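Local coordinates for De Novo Protein OR329 (Artificial gene, PDB 4HXT), which is a computationally designed armadillo-like repeat protein, found as a two-chain assembly and probably made to self-associate as a cyclic homo-oligomer, at residues K6-L11 / V41-V46; A81-G86 / A111-G116; K93-T98 / E105-L110; T182-Q187 / S223-V228; E215-L220 / K230-A235. One frame throughout, in Å; residues are numbered along the deposited sequence.

From the N terminus, contact 1 (6-11 with 41-46) closes the first loop, bringing helix 3-10 against the bend between helices 34-42 and 45-52. Its second segment touches residues 81-86, where contact 2 opens; the centres of the two contacts lie about 17 Å apart. Contact 2 joins helix 76-84 to the end of helix 100-113, and contact 3 (93-98 with 105-110) is nested inside the loop that it closes, using the same long helix. Farther along, contacts 4 and 5 cross, their segments alternating in the sequence. They tie helices 184-197 and 213-219 to helix 226-241, with centres about 11 Å apart, and meet through Leu-220.

Contact 1: residues K6-L11 / V41-V46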
# COMPACT_ATOMS: atom_id res chain seq x y z
N LYS A 6 -0.83 -28.03 -23.32
CA LYS A 6 -1.36 -28.28 -24.66
C LYS A 6 -2.25 -27.12 -25.09
O LYS A 6 -2.16 -26.65 -26.23
CB LYS A 6 -2.14 -29.60 -24.68
CG LYS A 6 -1.24 -30.82 -24.60
CD LYS A 6 -2.04 -32.12 -24.68
CE LYS A 6 -1.10 -33.32 -24.76
NZ LYS A 6 -1.82 -34.63 -24.78
N LEU A 7 -3.09 -26.64 -24.19
CA LEU A 7 -3.96 -25.51 -24.48
C LEU A 7 -3.13 -24.28 -24.85
O LEU A 7 -3.42 -23.59 -25.82
CB LEU A 7 -4.82 -25.18 -23.26
CG LEU A 7 -6.27 -25.64 -23.21
CD1 LEU A 7 -6.43 -26.98 -23.91
CD2 LEU A 7 -6.72 -25.73 -21.76
N VAL A 8 -2.09 -24.03 -24.06
CA VAL A 8 -1.21 -22.89 -24.28
C VAL A 8 -0.53 -22.99 -25.64
O VAL A 8 -0.19 -21.97 -26.25
CB VAL A 8 -0.13 -22.80 -23.17
CG1 VAL A 8 0.91 -21.75 -23.54
CG2 VAL A 8 -0.78 -22.46 -21.83
N LYS A 9 -0.32 -24.21 -26.12
CA LYS A 9 0.31 -24.40 -27.41
C LYS A 9 -0.68 -24.04 -28.52
O LYS A 9 -0.30 -23.45 -29.54
CB LYS A 9 0.77 -25.85 -27.59
CG LYS A 9 1.71 -26.04 -28.77
CD LYS A 9 2.03 -27.50 -29.03
CE LYS A 9 3.15 -27.64 -30.05
NZ LYS A 9 2.90 -26.80 -31.25
N LEU A 10 -1.95 -24.38 -28.31
CA LEU A 10 -3.00 -24.10 -29.28
C LEU A 10 -3.25 -22.60 -29.44
O LEU A 10 -3.84 -22.15 -30.42
CB LEU A 10 -4.29 -24.81 -28.87
CG LEU A 10 -4.21 -26.34 -28.87
CD1 LEU A 10 -5.48 -26.94 -28.27
CD2 LEU A 10 -4.01 -26.83 -30.30
N LEU A 11 -2.82 -21.81 -28.45
CA LEU A 11 -3.00 -20.37 -28.50
C LEU A 11 -2.22 -19.81 -29.68
O LEU A 11 -2.55 -18.75 -30.21
CB LEU A 11 -2.49 -19.73 -27.22
CG LEU A 11 -3.30 -20.01 -25.95
CD1 LEU A 11 -2.56 -19.46 -24.74
CD2 LEU A 11 -4.68 -19.37 -26.09
N VAL A 41 0.09 -20.33 -15.30
CA VAL A 41 1.25 -19.46 -15.18
C VAL A 41 2.56 -20.23 -15.37
O VAL A 41 3.44 -19.78 -16.10
CB VAL A 41 1.28 -18.77 -13.80
CG1 VAL A 41 2.56 -17.97 -13.66
CG2 VAL A 41 0.06 -17.85 -13.66
N ASP A 42 2.67 -21.38 -14.72
CA ASP A 42 3.88 -22.19 -14.84
C ASP A 42 4.05 -22.72 -16.25
O ASP A 42 5.17 -23.00 -16.69
CB ASP A 42 3.84 -23.36 -13.85
CG ASP A 42 3.79 -22.90 -12.40
OD1 ASP A 42 4.47 -21.91 -12.06
OD2 ASP A 42 3.08 -23.55 -11.60
N ALA A 43 2.94 -22.84 -16.98
CA ALA A 43 2.98 -23.33 -18.35
C ALA A 43 3.34 -22.22 -19.35
O ALA A 43 3.36 -22.44 -20.56
CB ALA A 43 1.63 -23.94 -18.72
N GLY A 44 3.62 -21.02 -18.83
CA GLY A 44 3.97 -19.90 -19.68
C GLY A 44 2.79 -19.28 -20.40
O GLY A 44 2.96 -18.52 -21.36
N GLY A 45 1.58 -19.59 -19.93
CA GLY A 45 0.37 -19.08 -20.55
C GLY A 45 0.19 -17.57 -20.56
O GLY A 45 -0.36 -17.02 -21.51
N VAL A 46 0.63 -16.89 -19.51
CA VAL A 46 0.49 -15.44 -19.43
C VAL A 46 1.21 -14.73 -20.58
O VAL A 46 0.62 -13.91 -21.27
CB VAL A 46 1.05 -14.90 -18.08
CG1 VAL A 46 1.05 -13.37 -18.08
CG2 VAL A 46 0.22 -15.44 -16.93
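Val-8 packs into the bend between two helices of an armadillo-like repeat, where helix 34-42 ends and helix 45-52 begins. Its CB is directed at residues 41-46, and the side chain forks there into two methyls with different partners. CG1 stands anti to the backbone N (chi1 171°) and meets the polypeptide backbone, lying 3.9 Å from Ala-43 O and 4.0 Å from the CA of Gly-45. The other branch, CG2, sits beside Val-8's own N; it touches the methyl CB of Ala-43 at 4.2 Å and comes closer still to Gly-45.

The bend is centred on Gly-44, whose positive phi of 76° ends helix 34-42 in a Schellman motif; the same residue also occupies the N-cap position of the helix that follows. The missing side chain at Gly-45 lets the two backbones approach to 5.6 Å between the CA atoms of Val-8 and Gly-45. Val-8 also touches Val-48 of helix 45-52, as does Leu-11, which extends the apolar packing. The closest approach is Val-8 CG2 to Gly-45 CA, 3.8 Å, a methyl set against bare backbone.

Contact 2: residues A81-G86 / A111-G116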
# COMPACT_ATOMS: atom_id res chain seq x y z
N ALA A 81 2.99 -12.06 -12.71
CA ALA A 81 3.36 -12.69 -13.97
C ALA A 81 2.84 -11.84 -15.13
O ALA A 81 3.51 -11.67 -16.14
CB ALA A 81 2.79 -14.12 -14.05
N ILE A 82 1.64 -11.30 -14.96
CA ILE A 82 1.05 -10.47 -16.00
C ILE A 82 1.83 -9.18 -16.16
O ILE A 82 2.14 -8.78 -17.27
CB ILE A 82 -0.41 -10.11 -15.67
CG1 ILE A 82 -1.27 -11.38 -15.65
CG2 ILE A 82 -0.94 -9.11 -16.70
CD1 ILE A 82 -2.70 -11.15 -15.21
N VAL A 83 2.14 -8.53 -15.04
CA VAL A 83 2.88 -7.28 -15.06
C VAL A 83 4.28 -7.46 -15.65
O VAL A 83 4.72 -6.67 -16.48
CB VAL A 83 2.99 -6.67 -13.65
CG1 VAL A 83 3.82 -5.40 -13.68
CG2 VAL A 83 1.59 -6.36 -13.10
N ASP A 84 4.98 -8.50 -15.22
CA ASP A 84 6.33 -8.76 -15.71
C ASP A 84 6.38 -9.16 -17.18
O ASP A 84 7.44 -9.12 -17.81
CB ASP A 84 7.01 -9.83 -14.85
CG ASP A 84 7.47 -9.30 -13.50
OD1 ASP A 84 7.32 -8.09 -13.24
OD2 ASP A 84 7.99 -10.11 -12.70
N ALA A 85 5.23 -9.54 -17.73
CA ALA A 85 5.15 -9.92 -19.13
C ALA A 85 4.72 -8.71 -19.96
O ALA A 85 4.50 -8.82 -21.16
CB ALA A 85 4.15 -11.05 -19.31
N GLY A 86 4.61 -7.56 -19.30
CA GLY A 86 4.22 -6.34 -19.98
C GLY A 86 2.75 -6.27 -20.35
O GLY A 86 2.34 -5.48 -21.20
N ALA A 111 -8.90 -3.97 -13.55
CA ALA A 111 -9.55 -3.84 -12.25
C ALA A 111 -9.04 -4.94 -11.31
O ALA A 111 -8.73 -4.67 -10.15
CB ALA A 111 -11.07 -3.94 -12.40
N ASN A 112 -8.94 -6.16 -11.82
CA ASN A 112 -8.46 -7.28 -11.01
C ASN A 112 -6.98 -7.11 -10.67
O ASN A 112 -6.56 -7.41 -9.55
CB ASN A 112 -8.69 -8.62 -11.72
CG ASN A 112 -10.17 -8.95 -11.83
OD1 ASN A 112 -11.01 -8.27 -11.25
ND2 ASN A 112 -10.48 -10.00 -12.58
N ILE A 113 -6.20 -6.64 -11.63
CA ILE A 113 -4.79 -6.42 -11.40
C ILE A 113 -4.67 -5.38 -10.28
O ILE A 113 -3.86 -5.53 -9.36
CB ILE A 113 -4.08 -5.89 -12.68
CG1 ILE A 113 -3.97 -7.01 -13.71
CG2 ILE A 113 -2.71 -5.33 -12.33
CD1 ILE A 113 -3.51 -6.56 -15.09
N ALA A 114 -5.50 -4.35 -10.35
CA ALA A 114 -5.49 -3.27 -9.36
C ALA A 114 -5.90 -3.69 -7.94
O ALA A 114 -5.70 -2.93 -6.99
CB ALA A 114 -6.36 -2.12 -9.83
N SER A 115 -6.47 -4.88 -7.80
CA SER A 115 -6.86 -5.35 -6.48
C SER A 115 -5.66 -6.04 -5.84
O SER A 115 -5.74 -6.54 -4.72
CB SER A 115 -8.03 -6.34 -6.58
OG SER A 115 -7.63 -7.55 -7.19
N GLY A 116 -4.55 -6.05 -6.57
CA GLY A 116 -3.34 -6.69 -6.07
C GLY A 116 -2.44 -5.78 -5.26
O GLY A 116 -2.88 -4.75 -4.75
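Ile-113 lays its side chain over Ile-82 and Val-83, dividing its two branches between them. The longer branch ends in CD1, which lies 4.0 Å from Ile-82 CG2; the shorter one, CG2, approaches Val-83 CG2 at 4.5 Å. Ile-113 has CG1 anti to its carbonyl carbon (chi1 -72°), which sends the ethyl arm to one isoleucine neighbour and leaves the branch methyl for the valine. The two isoleucines slant across one another, and because their backbones stay 8.5 Å apart at the CA atoms of Ile-82 and Ile-113, the space between the helices is bridged by side chains alone.

Both segments turn just beyond this apolar patch. Gly-86 ends helix 76-84 in a Schellman motif, while residues 113-116 form a type I beta turn closed by Gly-116 N bonding Ile-113 O. Just before it, Asn-112 O accepts from Ser-115 N and, at 2.6 Å, from Ser-115 OG. Asn-112 ND2 donates to Ala-69 O of helix 58-71, and OD1 accepts from Arg-150 NH2 of helix 142-155.

Val-83 itself packs on Trp-244 of the second subunit and its O bonds His-247 of that chain, so one edge of the contact is part of the subunit interface. Ile-113 also reaches Val-88 and Leu-91 of helix 87-94 and Ala-120 and Ile-124 of helix 118-126, making this a buried junction of four helices.

Contact 3: residues K93-T98 / E105-L110; sequences KLLTST and EAARAL
Leu-95 carries most of this contact, each of its methyls meeting a different part of helix 100-113. CD1 reaches tip to tip toward Leu-110 CD1, and at 3.5 Å that pair is tighter than ordinary van der Waals contact. CD2 turns to the helix backbone instead: it lies 3.5 Å from Ala-107 N and also touches the CB atoms of Ala-106 and Ala-107. The CB bond of Leu-95 does not point at the helix; with CG anti to the carbonyl carbon (chi1 -73°), the chain brings both methyls to it. Beside it, Leu-94 CB sits 3.8 Å from Ala-106 CB. Small alanine methyls let the chains come close, with the CA atoms of Leu-95 and Ala-106 5.7 Å apart.

The leucines are presented by a type I beta turn from Leu-94 to Ser-97 at the end of helix 87-94. Lys-93 O accepts from both Thr-96 N and, at 2.9 Å, Thr-96 OG1, and Gln-103 adds a bond to Leu-95 O.

Arg-108 forms a salt bridge with Glu-105 OE1, using NE and NH2 side-on; the oxygen is met on its syn side, with NH2, at 3.0 Å, 15° out of the carboxylate plane. Asn-70 gives NH2 a further partner. Helix 100-113 lies between helices 58-71 and 142-155, both touched by Arg-108, while the end of helix 87-94 packs through Leu-95 on helix 129-136.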
# COMPACT_ATOMS: atom_id res chain seq x y z
N LYS A 93 -3.87 -0.20 -23.70
CA LYS A 93 -4.14 0.15 -25.08
C LYS A 93 -5.49 -0.41 -25.54
O LYS A 93 -6.23 0.26 -26.26
CB LYS A 93 -3.04 -0.36 -26.01
CG LYS A 93 -3.22 0.15 -27.43
CD LYS A 93 -2.09 -0.27 -28.36
CE LYS A 93 -2.20 0.46 -29.69
NZ LYS A 93 -3.54 0.30 -30.32
N LEU A 94 -5.82 -1.62 -25.11
CA LEU A 94 -7.09 -2.24 -25.49
C LEU A 94 -8.30 -1.55 -24.88
O LEU A 94 -9.44 -1.75 -25.32
CB LEU A 94 -7.10 -3.72 -25.09
CG LEU A 94 -6.53 -4.70 -26.13
CD1 LEU A 94 -5.19 -4.20 -26.66
CD2 LEU A 94 -6.38 -6.08 -25.50
N LEU A 95 -8.07 -0.72 -23.86
CA LEU A 95 -9.17 0.00 -23.23
C LEU A 95 -9.86 0.91 -24.25
O LEU A 95 -11.05 1.21 -24.12
CB LEU A 95 -8.66 0.86 -22.07
CG LEU A 95 -8.24 0.12 -20.81
CD1 LEU A 95 -7.69 1.13 -19.80
CD2 LEU A 95 -9.44 -0.62 -20.23
N THR A 96 -9.11 1.33 -25.27
CA THR A 96 -9.66 2.21 -26.29
C THR A 96 -10.08 1.48 -27.57
O THR A 96 -10.29 2.10 -28.62
CB THR A 96 -8.67 3.34 -26.64
OG1 THR A 96 -7.39 2.79 -26.95
CG2 THR A 96 -8.54 4.29 -25.46
N SER A 97 -10.21 0.17 -27.48
CA SER A 97 -10.65 -0.63 -28.62
C SER A 97 -12.05 -0.16 -28.98
O SER A 97 -12.82 0.24 -28.11
CB SER A 97 -10.70 -2.11 -28.24
OG SER A 97 -11.39 -2.85 -29.23
N THR A 98 -12.39 -0.21 -30.27
CA THR A 98 -13.73 0.19 -30.70
C THR A 98 -14.70 -0.96 -30.38
O THR A 98 -15.91 -0.78 -30.42
CB THR A 98 -13.79 0.47 -32.22
OG1 THR A 98 -13.19 -0.62 -32.93
CG2 THR A 98 -13.07 1.76 -32.55
N GLU A 105 -13.40 -6.48 -21.18
CA GLU A 105 -12.47 -7.48 -20.66
C GLU A 105 -11.15 -6.82 -20.24
O GLU A 105 -10.58 -7.17 -19.22
CB GLU A 105 -12.18 -8.55 -21.71
CG GLU A 105 -13.36 -9.46 -22.03
CD GLU A 105 -14.00 -10.06 -20.78
OE1 GLU A 105 -13.29 -10.31 -19.79
OE2 GLU A 105 -15.23 -10.30 -20.80
N ALA A 106 -10.69 -5.86 -21.04
CA ALA A 106 -9.45 -5.17 -20.73
C ALA A 106 -9.60 -4.41 -19.41
O ALA A 106 -8.69 -4.43 -18.57
CB ALA A 106 -9.08 -4.20 -21.85
N ALA A 107 -10.74 -3.75 -19.23
CA ALA A 107 -10.99 -2.99 -18.01
C ALA A 107 -11.14 -3.93 -16.81
O ALA A 107 -10.65 -3.64 -15.72
CB ALA A 107 -12.24 -2.12 -18.16
N ARG A 108 -11.82 -5.06 -17.02
CA ARG A 108 -12.01 -6.02 -15.94
C ARG A 108 -10.65 -6.59 -15.52
O ARG A 108 -10.41 -6.80 -14.33
CB ARG A 108 -12.93 -7.15 -16.39
CG ARG A 108 -13.22 -8.16 -15.28
CD ARG A 108 -14.36 -9.10 -15.66
NE ARG A 108 -13.99 -10.09 -16.66
CZ ARG A 108 -13.37 -11.24 -16.40
NH1 ARG A 108 -13.05 -11.56 -15.16
NH2 ARG A 108 -13.08 -12.07 -17.39
N ALA A 109 -9.77 -6.84 -16.48
CA ALA A 109 -8.45 -7.37 -16.16
C ALA A 109 -7.66 -6.35 -15.34
O ALA A 109 -7.01 -6.70 -14.35
CB ALA A 109 -7.69 -7.72 -17.43
N LEU A 110 -7.71 -5.09 -15.77
CA LEU A 110 -7.00 -4.04 -15.07
C LEU A 110 -7.58 -3.85 -13.67
O LEU A 110 -6.84 -3.62 -12.71
CB LEU A 110 -7.07 -2.74 -15.88
CG LEU A 110 -6.15 -2.75 -17.11
CD1 LEU A 110 -6.38 -1.50 -17.95
CD2 LEU A 110 -4.71 -2.82 -16.65

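Contact 4: residues T182-Q187 / S223-V228; sequences TDSEVQ and STDSEV
Two helix starts lie side by side, their backbones nearest at the CA atoms of Gln-187 and Val-228, 7.2 Å apart, and wider at Ser-184 and Asp-225. Gln-187 bridges the gap with an extended side chain, CG anti to the backbone N (chi1 -179°), that crosses Val-228 at about a right angle. Its OE1 ends 3.9 Å from Val-228 CG2, and its CG touches the same methyl.

Both polar atoms of the glutamine amide have partners. NE2 donates to Leu-179 O, while OE1 accepts from a water at 2.9 Å; that water also bonds Ser-223 OG, joining Gln-187 to Ser-223, which do not touch directly. Ser-223 OG in turn accepts from Asp-225 N at 3.0 Å, an ST turn that shapes the approach to the second helix. Nearer the surface, Ser-184 OG lies 3.8 Å from Asp-225 OD1, a loose polar approach.

Each helix is capped by an aspartate. Asp-225 OD2 takes Val-228 N on its anti lone pair at 3.0 Å, and Asp-183 OD1 receives Val-186 N in a weaker bond. Such N-cap aspartates are a common way to begin a helix, and here the same Ser-Thr-Asp-Ser-Glu-Val sequence recurs at the start of long helices in successive armadillo-like repeats.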
# COMPACT_ATOMS: atom_id res chain seq x y z
N THR A 182 -28.07 6.10 -12.63
CA THR A 182 -29.20 5.20 -12.40
C THR A 182 -28.72 3.75 -12.40
O THR A 182 -29.45 2.84 -12.01
CB THR A 182 -30.30 5.36 -13.46
OG1 THR A 182 -29.73 5.27 -14.77
CG2 THR A 182 -30.99 6.70 -13.30
N ASP A 183 -27.48 3.55 -12.85
CA ASP A 183 -26.91 2.21 -12.88
C ASP A 183 -26.38 1.93 -11.48
O ASP A 183 -25.33 2.44 -11.09
CB ASP A 183 -25.76 2.13 -13.88
CG ASP A 183 -25.28 0.71 -14.11
OD1 ASP A 183 -25.14 -0.04 -13.12
OD2 ASP A 183 -25.04 0.34 -15.28
N SER A 184 -27.12 1.11 -10.73
CA SER A 184 -26.74 0.77 -9.37
C SER A 184 -25.27 0.38 -9.22
O SER A 184 -24.55 0.96 -8.42
CB SER A 184 -27.62 -0.38 -8.86
OG SER A 184 -27.27 -0.74 -7.54
N GLU A 185 -24.84 -0.61 -9.99
CA GLU A 185 -23.46 -1.07 -9.94
C GLU A 185 -22.45 0.06 -10.13
O GLU A 185 -21.44 0.12 -9.43
CB GLU A 185 -23.23 -2.15 -11.00
CG GLU A 185 -23.48 -3.56 -10.50
CD GLU A 185 -23.95 -4.50 -11.59
OE1 GLU A 185 -23.57 -4.29 -12.77
OE2 GLU A 185 -24.69 -5.45 -11.28
N VAL A 186 -22.73 0.96 -11.07
CA VAL A 186 -21.85 2.09 -11.34
C VAL A 186 -21.78 3.03 -10.14
O VAL A 186 -20.71 3.48 -9.74
CB VAL A 186 -22.33 2.89 -12.58
CG1 VAL A 186 -21.56 4.19 -12.71
CG2 VAL A 186 -22.15 2.04 -13.83
N GLN A 187 -22.95 3.30 -9.56
CA GLN A 187 -23.04 4.19 -8.41
C GLN A 187 -22.27 3.62 -7.23
O GLN A 187 -21.54 4.34 -6.54
CB GLN A 187 -24.52 4.38 -8.05
CG GLN A 187 -24.77 5.28 -6.87
CD GLN A 187 -26.26 5.46 -6.62
OE1 GLN A 187 -26.99 4.48 -6.50
NE2 GLN A 187 -26.71 6.70 -6.53
N SER A 223 -29.82 6.80 0.46
CA SER A 223 -29.94 5.76 -0.57
C SER A 223 -30.55 4.48 0.01
O SER A 223 -30.26 4.10 1.14
CB SER A 223 -28.57 5.43 -1.15
OG SER A 223 -28.64 4.29 -1.98
N THR A 224 -31.40 3.83 -0.78
CA THR A 224 -32.03 2.58 -0.34
C THR A 224 -31.04 1.42 -0.50
O THR A 224 -31.30 0.31 -0.04
CB THR A 224 -33.31 2.27 -1.14
OG1 THR A 224 -33.02 2.34 -2.55
CG2 THR A 224 -34.40 3.27 -0.80
N ASP A 225 -29.91 1.70 -1.15
CA ASP A 225 -28.87 0.69 -1.35
C ASP A 225 -27.88 0.83 -0.20
O ASP A 225 -27.12 1.80 -0.14
CB ASP A 225 -28.15 0.92 -2.68
CG ASP A 225 -27.17 -0.19 -3.01
OD1 ASP A 225 -27.54 -1.10 -3.77
OD2 ASP A 225 -26.03 -0.15 -2.51
N SER A 226 -27.87 -0.14 0.71
CA SER A 226 -26.99 -0.11 1.88
C SER A 226 -25.50 -0.00 1.56
O SER A 226 -24.75 0.60 2.32
CB SER A 226 -27.23 -1.35 2.75
OG SER A 226 -26.92 -2.53 2.04
N GLU A 227 -25.07 -0.59 0.44
CA GLU A 227 -23.67 -0.53 0.05
C GLU A 227 -23.30 0.91 -0.29
O GLU A 227 -22.22 1.38 0.07
CB GLU A 227 -23.41 -1.45 -1.14
CG GLU A 227 -22.09 -1.22 -1.87
CD GLU A 227 -20.87 -1.42 -0.99
OE1 GLU A 227 -21.00 -2.05 0.08
OE2 GLU A 227 -19.78 -0.95 -1.37
N VAL A 228 -24.19 1.60 -1.00
CA VAL A 228 -23.95 2.99 -1.37
C VAL A 228 -23.91 3.82 -0.09
O VAL A 228 -23.05 4.68 0.08
CB VAL A 228 -25.05 3.53 -2.28
CG1 VAL A 228 -24.81 5.01 -2.57
CG2 VAL A 228 -25.09 2.75 -3.58
O HOH W 1 -29.12 5.33 -4.67

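Contact 5: residues E215-L220 / K230-A235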
# COMPACT_ATOMS: atom_id res chain seq x y z
N GLU A 215 -21.71 17.49 -0.71
CA GLU A 215 -23.16 17.61 -0.80
C GLU A 215 -23.81 16.41 -1.50
O GLU A 215 -24.92 16.01 -1.15
CB GLU A 215 -23.55 18.91 -1.51
CG GLU A 215 -23.14 20.16 -0.75
CD GLU A 215 -21.76 20.68 -1.11
OE1 GLU A 215 -20.91 19.89 -1.59
OE2 GLU A 215 -21.50 21.88 -0.91
N VAL A 216 -23.12 15.83 -2.48
CA VAL A 216 -23.68 14.68 -3.18
C VAL A 216 -23.63 13.44 -2.30
O VAL A 216 -24.57 12.65 -2.27
CB VAL A 216 -22.93 14.41 -4.51
CG1 VAL A 216 -23.55 13.21 -5.21
CG2 VAL A 216 -22.99 15.63 -5.41
N LEU A 217 -22.53 13.27 -1.57
CA LEU A 217 -22.38 12.12 -0.68
C LEU A 217 -23.41 12.21 0.45
O LEU A 217 -23.96 11.20 0.87
CB LEU A 217 -20.97 12.08 -0.10
CG LEU A 217 -19.87 11.72 -1.11
CD1 LEU A 217 -18.50 11.98 -0.51
CD2 LEU A 217 -20.01 10.26 -1.52
N GLN A 218 -23.66 13.43 0.92
CA GLN A 218 -24.62 13.65 1.99
C GLN A 218 -26.01 13.14 1.59
O GLN A 218 -26.72 12.52 2.39
CB GLN A 218 -24.69 15.15 2.32
CG GLN A 218 -25.74 15.50 3.35
CD GLN A 218 -25.64 16.94 3.83
OE1 GLN A 218 -24.63 17.35 4.40
NE2 GLN A 218 -26.69 17.72 3.60
N LYS A 219 -26.40 13.40 0.34
CA LYS A 219 -27.70 12.96 -0.12
C LYS A 219 -27.78 11.43 -0.24
O LYS A 219 -28.85 10.85 -0.05
CB LYS A 219 -28.04 13.60 -1.47
CG LYS A 219 -29.46 13.29 -1.93
CD LYS A 219 -29.89 14.15 -3.11
CE LYS A 219 -31.33 13.85 -3.49
NZ LYS A 219 -31.81 14.70 -4.62
N LEU A 220 -26.65 10.79 -0.53
CA LEU A 220 -26.62 9.34 -0.66
C LEU A 220 -26.81 8.64 0.68
O LEU A 220 -26.97 7.41 0.73
CB LEU A 220 -25.31 8.88 -1.30
CG LEU A 220 -25.11 9.21 -2.78
CD1 LEU A 220 -23.84 8.55 -3.29
CD2 LEU A 220 -26.31 8.73 -3.59
N LYS A 230 -23.23 2.82 2.95
CA LYS A 230 -22.02 2.47 3.67
C LYS A 230 -20.79 3.17 3.11
O LYS A 230 -19.96 3.66 3.86
CB LYS A 230 -21.81 0.95 3.65
CG LYS A 230 -20.60 0.49 4.45
CD LYS A 230 -20.54 -1.03 4.58
CE LYS A 230 -20.32 -1.72 3.25
NZ LYS A 230 -20.23 -3.20 3.39
N GLU A 231 -20.68 3.21 1.78
CA GLU A 231 -19.53 3.88 1.16
C GLU A 231 -19.63 5.39 1.36
O GLU A 231 -18.63 6.06 1.63
CB GLU A 231 -19.46 3.57 -0.33
CG GLU A 231 -19.16 2.12 -0.69
CD GLU A 231 -17.82 1.63 -0.15
OE1 GLU A 231 -16.92 2.47 0.10
OE2 GLU A 231 -17.66 0.40 0.01
N ALA A 232 -20.84 5.94 1.24
CA ALA A 232 -21.02 7.38 1.41
C ALA A 232 -20.63 7.79 2.82
O ALA A 232 -20.04 8.85 3.01
CB ALA A 232 -22.48 7.77 1.12
N GLN A 233 -20.96 6.96 3.81
CA GLN A 233 -20.62 7.27 5.20
C GLN A 233 -19.11 7.22 5.41
O GLN A 233 -18.55 8.07 6.10
CB GLN A 233 -21.29 6.29 6.16
CG GLN A 233 -22.71 6.68 6.56
CD GLN A 233 -23.37 5.69 7.50
OE1 GLN A 233 -22.72 5.14 8.40
NE2 GLN A 233 -24.66 5.47 7.31
N ARG A 234 -18.46 6.22 4.83
CA ARG A 234 -17.02 6.09 4.97
C ARG A 234 -16.34 7.28 4.30
O ARG A 234 -15.40 7.86 4.85
CB ARG A 234 -16.54 4.78 4.32
CG ARG A 234 -15.04 4.52 4.48
CD ARG A 234 -14.70 3.04 4.24
NE ARG A 234 -14.86 2.64 2.84
CZ ARG A 234 -13.94 2.80 1.90
NH1 ARG A 234 -12.77 3.36 2.20
NH2 ARG A 234 -14.17 2.40 0.66
N ALA A 235 -16.82 7.65 3.12
CA ALA A 235 -16.26 8.78 2.39
C ALA A 235 -16.40 10.07 3.19
O ALA A 235 -15.46 10.85 3.30
CB ALA A 235 -16.95 8.92 1.04
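Leu-217 and Ala-232 face each other where helix 213-219 packs on helix 226-241, their CA atoms 5.4 Å apart. The CB bonds of both point into the interface, yet the leucine does not spend its tip on this alanine. Its CG lies anti to the carbonyl carbon (chi1 -70°), the isobutyl group slants across the partner helix, and CD1 meets Ala-235 CB at 3.8 Å; CD2 passes Ala-232 CB more distantly, at 4.4 Å.

The methyl of Ala-232 lies against the backbone of the opposing turn instead. It is 3.7 Å from Leu-217 O and 3.9 Å from Leu-220 CB, so it is bordered by a backbone carbonyl and by the first carbon of the next leucine along. Leu-220 also directs its CB at the partner segment, but it is this CB that touches Ala-232, while its CD1 meets Val-228 and its CD2 Gln-187; the residue also packs on Leu-179. Two alanines one helical turn apart thus form a shallow surface that accepts the two leucines.

Another side of helix 226-241 is polar. Arg-234 NH2 forms a salt bridge with Glu-231 OE1 at 2.8 Å, on its syn lone pair; the oxygen lies 26° out of the guanidinium plane, and NH2 also bonds Asn-196. Both side chains lie against helix 184-197. A short helix packed by leucines onto the alanines of a longer one, across a short loop, is the helical hairpin found within armadillo-like repeats, here near the C-terminal end of the array.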